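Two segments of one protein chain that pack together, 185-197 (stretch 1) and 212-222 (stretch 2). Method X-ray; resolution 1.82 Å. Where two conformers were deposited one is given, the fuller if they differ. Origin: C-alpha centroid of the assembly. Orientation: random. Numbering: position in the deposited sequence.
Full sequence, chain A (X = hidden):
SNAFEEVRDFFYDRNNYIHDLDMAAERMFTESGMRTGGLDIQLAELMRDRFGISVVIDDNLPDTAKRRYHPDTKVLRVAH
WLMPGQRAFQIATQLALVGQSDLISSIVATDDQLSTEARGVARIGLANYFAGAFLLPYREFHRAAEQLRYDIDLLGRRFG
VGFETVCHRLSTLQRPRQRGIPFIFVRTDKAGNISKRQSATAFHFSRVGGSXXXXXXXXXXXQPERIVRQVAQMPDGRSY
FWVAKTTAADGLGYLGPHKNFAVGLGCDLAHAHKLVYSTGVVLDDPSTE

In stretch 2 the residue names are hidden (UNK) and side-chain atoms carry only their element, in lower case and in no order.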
# COMPACT_ATOMS: atom_id res chain seq x y z
N PHE A 185 -2.43 2.79 -10.31
CA PHE A 185 -1.67 3.44 -9.26
C PHE A 185 -0.36 3.98 -9.84
O PHE A 185 0.36 3.25 -10.52
CB PHE A 185 -1.40 2.46 -8.12
CG PHE A 185 -0.47 2.98 -7.05
CD1 PHE A 185 0.91 2.84 -7.18
CD2 PHE A 185 -0.97 3.57 -5.91
CE1 PHE A 185 1.77 3.30 -6.19
CE2 PHE A 185 -0.12 4.03 -4.91
CZ PHE A 185 1.25 3.89 -5.05
N VAL A 186 -0.07 5.26 -9.60
CA VAL A 186 1.14 5.89 -10.11
C VAL A 186 1.85 6.61 -8.98
O VAL A 186 1.23 7.39 -8.24
CB VAL A 186 0.83 6.88 -11.25
CG1 VAL A 186 2.11 7.63 -11.66
CG2 VAL A 186 0.24 6.16 -12.45
N ARG A 187 3.14 6.33 -8.83
CA ARG A 187 3.99 7.05 -7.90
C ARG A 187 5.19 7.60 -8.67
O ARG A 187 5.75 6.91 -9.52
CB ARG A 187 4.47 6.14 -6.77
CG ARG A 187 5.38 6.84 -5.79
CD ARG A 187 5.84 5.91 -4.69
NE ARG A 187 6.43 4.68 -5.22
CZ ARG A 187 7.63 4.62 -5.80
NH1 ARG A 187 8.35 5.72 -5.95
NH2 ARG A 187 8.09 3.46 -6.24
N THR A 188 5.57 8.83 -8.36
CA THR A 188 6.70 9.46 -9.03
C THR A 188 7.44 10.34 -8.04
O THR A 188 6.85 10.86 -7.09
CB THR A 188 6.25 10.31 -10.23
OG1 THR A 188 7.39 10.90 -10.86
CG2 THR A 188 5.31 11.41 -9.78
N ASP A 189 8.74 10.51 -8.26
CA ASP A 189 9.51 11.50 -7.54
C ASP A 189 9.64 12.75 -8.40
O ASP A 189 9.13 12.82 -9.53
CB ASP A 189 10.88 10.94 -7.12
CG ASP A 189 11.76 10.57 -8.31
OD1 ASP A 189 11.48 11.02 -9.44
OD2 ASP A 189 12.74 9.82 -8.10
N LYS A 190 10.32 13.77 -7.86
CA LYS A 190 10.44 15.02 -8.59
C LYS A 190 11.19 14.86 -9.91
O LYS A 190 10.98 15.66 -10.83
CB LYS A 190 11.12 16.08 -7.71
CG LYS A 190 10.24 16.59 -6.58
CD LYS A 190 10.88 17.72 -5.79
CE LYS A 190 12.03 17.21 -4.93
NZ LYS A 190 12.30 18.10 -3.77
N ALA A 191 12.04 13.84 -10.03
CA ALA A 191 12.86 13.63 -11.21
C ALA A 191 12.20 12.72 -12.25
O ALA A 191 12.88 12.29 -13.19
CB ALA A 191 14.22 13.05 -10.81
N GLY A 192 10.91 12.42 -12.10
CA GLY A 192 10.20 11.64 -13.10
C GLY A 192 10.34 10.14 -12.99
O GLY A 192 9.75 9.42 -13.80
N ASN A 193 11.11 9.64 -12.03
CA ASN A 193 11.16 8.21 -11.77
C ASN A 193 9.79 7.74 -11.30
O ASN A 193 9.31 8.17 -10.25
CB ASN A 193 12.24 7.91 -10.73
CG ASN A 193 13.59 8.48 -11.11
OD1 ASN A 193 14.06 8.27 -12.22
ND2 ASN A 193 14.20 9.23 -10.20
N ILE A 194 9.16 6.86 -12.08
CA ILE A 194 7.74 6.57 -11.95
C ILE A 194 7.53 5.07 -11.83
O ILE A 194 8.08 4.29 -12.62
CB ILE A 194 6.95 7.12 -13.16
CG1 ILE A 194 6.96 8.64 -13.14
CG2 ILE A 194 5.53 6.57 -13.17
CD1 ILE A 194 6.56 9.25 -14.44
N SER A 195 6.71 4.67 -10.86
CA SER A 195 6.24 3.30 -10.72
C SER A 195 4.75 3.29 -11.05
O SER A 195 3.96 4.02 -10.44
CB SER A 195 6.49 2.77 -9.31
OG SER A 195 5.88 1.50 -9.14
N LYS A 196 4.37 2.47 -12.03
CA LYS A 196 2.99 2.37 -12.50
C LYS A 196 2.48 0.96 -12.27
O LYS A 196 3.17 -0.01 -12.58
CB LYS A 196 2.89 2.73 -13.99
CG LYS A 196 1.47 2.76 -14.53
CD LYS A 196 1.46 2.87 -16.05
CE LYS A 196 0.17 3.49 -16.55
NZ LYS A 196 0.04 4.93 -16.14
N ARG A 197 1.27 0.85 -11.72
CA ARG A 197 0.64 -0.44 -11.47
C ARG A 197 -0.77 -0.43 -12.03
O ARG A 197 -1.56 0.46 -11.72
CB ARG A 197 0.63 -0.76 -9.97
CG ARG A 197 2.01 -1.00 -9.37
CD ARG A 197 2.70 -2.17 -10.08
NE ARG A 197 4.00 -2.50 -9.51
CZ ARG A 197 4.19 -3.36 -8.51
NH1 ARG A 197 5.41 -3.61 -8.06
NH2 ARG A 197 3.14 -3.98 -7.97
N UNK A 212 1.24 8.08 -22.02
CA UNK A 212 0.75 8.24 -20.65
C UNK A 212 0.93 9.67 -20.16
O UNK A 212 2.05 10.19 -20.13
s UNK A 212 0.87 7.32 -18.00
c UNK A 212 1.47 7.27 -19.71
N UNK A 213 -0.17 10.31 -19.78
CA UNK A 213 -0.13 11.72 -19.33
C UNK A 213 0.36 11.84 -17.89
O UNK A 213 -0.40 11.97 -16.93
c UNK A 213 -1.58 12.17 -19.49
c UNK A 213 -1.53 9.76 -19.70
c UNK A 213 -2.36 10.92 -19.20
N UNK A 214 1.68 11.78 -17.73
CA UNK A 214 2.25 11.72 -16.38
C UNK A 214 1.93 12.96 -15.55
O UNK A 214 1.97 12.88 -14.32
c UNK A 214 3.76 11.52 -16.46
c UNK A 214 4.66 12.30 -14.22
c UNK A 214 3.38 10.16 -14.41
c UNK A 214 4.35 11.10 -15.11
N UNK A 215 1.62 14.08 -16.19
CA UNK A 215 1.21 15.26 -15.44
C UNK A 215 0.02 14.97 -14.53
O UNK A 215 -0.23 15.73 -13.59
c UNK A 215 0.88 16.41 -16.39
c UNK A 215 -0.68 15.42 -19.65
c UNK A 215 -1.33 15.83 -17.56
c UNK A 215 1.71 15.76 -19.53
n UNK A 215 -1.76 15.47 -18.81
c UNK A 215 -0.62 15.10 -21.01
c UNK A 215 0.62 15.12 -21.60
c UNK A 215 0.46 15.75 -18.90
c UNK A 215 0.02 16.01 -17.56
c UNK A 215 1.77 15.45 -20.88
N UNK A 216 -0.70 13.87 -14.77
CA UNK A 216 -1.83 13.54 -13.91
C UNK A 216 -1.40 13.36 -12.46
O UNK A 216 -2.22 13.51 -11.55
c UNK A 216 -2.56 12.29 -14.44
c UNK A 216 -3.11 12.56 -15.84
c UNK A 216 -1.61 11.09 -14.45
N UNK A 217 -0.12 13.05 -12.22
CA UNK A 217 0.41 12.92 -10.87
C UNK A 217 1.50 13.95 -10.59
O UNK A 217 1.53 14.54 -9.51
c UNK A 217 1.65 11.42 -9.27
c UNK A 217 -0.21 10.50 -10.66
c UNK A 217 0.94 11.49 -10.61
N UNK A 218 2.39 14.19 -11.56
CA UNK A 218 3.45 15.17 -11.35
C UNK A 218 2.88 16.55 -11.06
O UNK A 218 3.51 17.34 -10.33
c UNK A 218 7.12 17.55 -12.12
c UNK A 218 6.87 15.39 -11.83
n UNK A 218 7.74 16.45 -11.75
n UNK A 218 5.88 17.24 -12.44
c UNK A 218 4.38 15.21 -12.56
c UNK A 218 5.69 15.89 -12.28
N UNK A 219 1.70 16.87 -11.61
CA UNK A 219 1.08 18.16 -11.31
C UNK A 219 0.93 18.40 -9.81
O UNK A 219 0.82 19.56 -9.39
o UNK A 219 0.86 18.93 -13.98
c UNK A 219 -0.30 18.26 -11.98
o UNK A 219 -1.29 18.55 -14.12
c UNK A 219 -0.23 18.61 -13.47
N UNK A 220 0.90 17.34 -9.00
CA UNK A 220 0.76 17.52 -7.56
C UNK A 220 1.88 18.37 -6.98
O UNK A 220 1.66 19.11 -6.01
c UNK A 220 0.71 16.16 -6.86
N UNK A 221 3.09 18.27 -7.54
CA UNK A 221 4.21 19.03 -6.99
C UNK A 221 4.02 20.54 -7.11
O UNK A 221 4.76 21.29 -6.47
c UNK A 221 6.45 14.97 -8.01
c UNK A 221 6.44 16.94 -6.08
c UNK A 221 5.51 18.62 -7.70
c UNK A 221 6.01 16.24 -8.32
c UNK A 221 5.99 17.24 -7.36
c UNK A 221 6.89 14.68 -6.73
c UNK A 221 6.88 15.67 -5.76
N UNK A 222 3.06 21.00 -7.91
CA UNK A 222 2.84 22.44 -8.04
C UNK A 222 1.92 22.98 -6.96
O UNK A 222 1.88 24.20 -6.74
c UNK A 222 2.25 22.76 -9.41

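Position 212 carries one carbon and then a sulfur, with nothing beyond. The sulfur lies 3.1 Å from NZ of Lys-196. This is Cys-212, and the atom is SG.

Position 213 has three carbons that close a ring onto the backbone N. It is Pro-213, and it makes no contact with stretch 1.

Position 214 has four carbons, forked at the second. Its CA-to-CB bond points sideways, but the end of the side chain comes nearer to the strands. A terminal carbon packs on Val-186. This is Leu-214. Its CD2 lies 3.9 Å from CG1 of Val-186. It also meets Ile-194, where the model is too tight for the distance to be relied on.

Position 215 has one carbon followed by fused five- and six-membered rings holding eight carbons and one nitrogen. That is Trp-215. It is out of reach of stretch 1 and touches a crystal neighbour.

Position 216 has one carbon carrying two more. The beta-branch with no oxygen gives Val-216. It is buried, yet makes no contact with stretch 1.

Position 217 has the same three-carbon fork, but its CA-to-CB bond points toward stretch 1. Its branch carbons reach Val-186 and Thr-188. It is Val-217. Its CG2 is 3.8 Å from CB of Val-186, and its CG1 is 3.7 Å from CG2 of Thr-188.

Position 218 has one carbon and a five-membered ring of three carbons and two nitrogens. A ring nitrogen approaches O of Lys-190. This is His-218. Its NE2 gives a weak hydrogen bond to O of Lys-190, at 3.5 Å. The carbonyl lies near the ring plane, so the N-H can point almost straight at it.

Position 219 has two carbons, the second carrying two oxygens. It is Asp-219, out of reach of stretch 1.

Position 220 has a single carbon. It is Ala-220, buried but out of reach of stretch 1.

Position 221 has one carbon and a six-carbon ring with no oxygen. CG of Lys-190 sits over one ring face. It is Phe-221. That CG is 3.6 Å from CE1, in a CH-pi contact. O of Thr-188 lies at the ring edge, 3.8 Å from CZ.

Position 222 again has one carbon. It is Ala-222, exposed and out of reach.

The contact packs a short helix and its 3-10 extension against a beta hairpin. Along the strand, Val-186 and Thr-188 point toward stretch 2, Phe-185 and Arg-187 away. Val-217 packs against both Val-186 and Thr-188. Leu-214 extends the apolar surface, while His-218 and Phe-221 meet the start of the hairpin turn. Most close contacts are apolar; the one cross-stretch hydrogen bond is weak, and NZ of Lys-196 is buried without a partner.

Stretch 2 212-222: CPLWVVHDAFA
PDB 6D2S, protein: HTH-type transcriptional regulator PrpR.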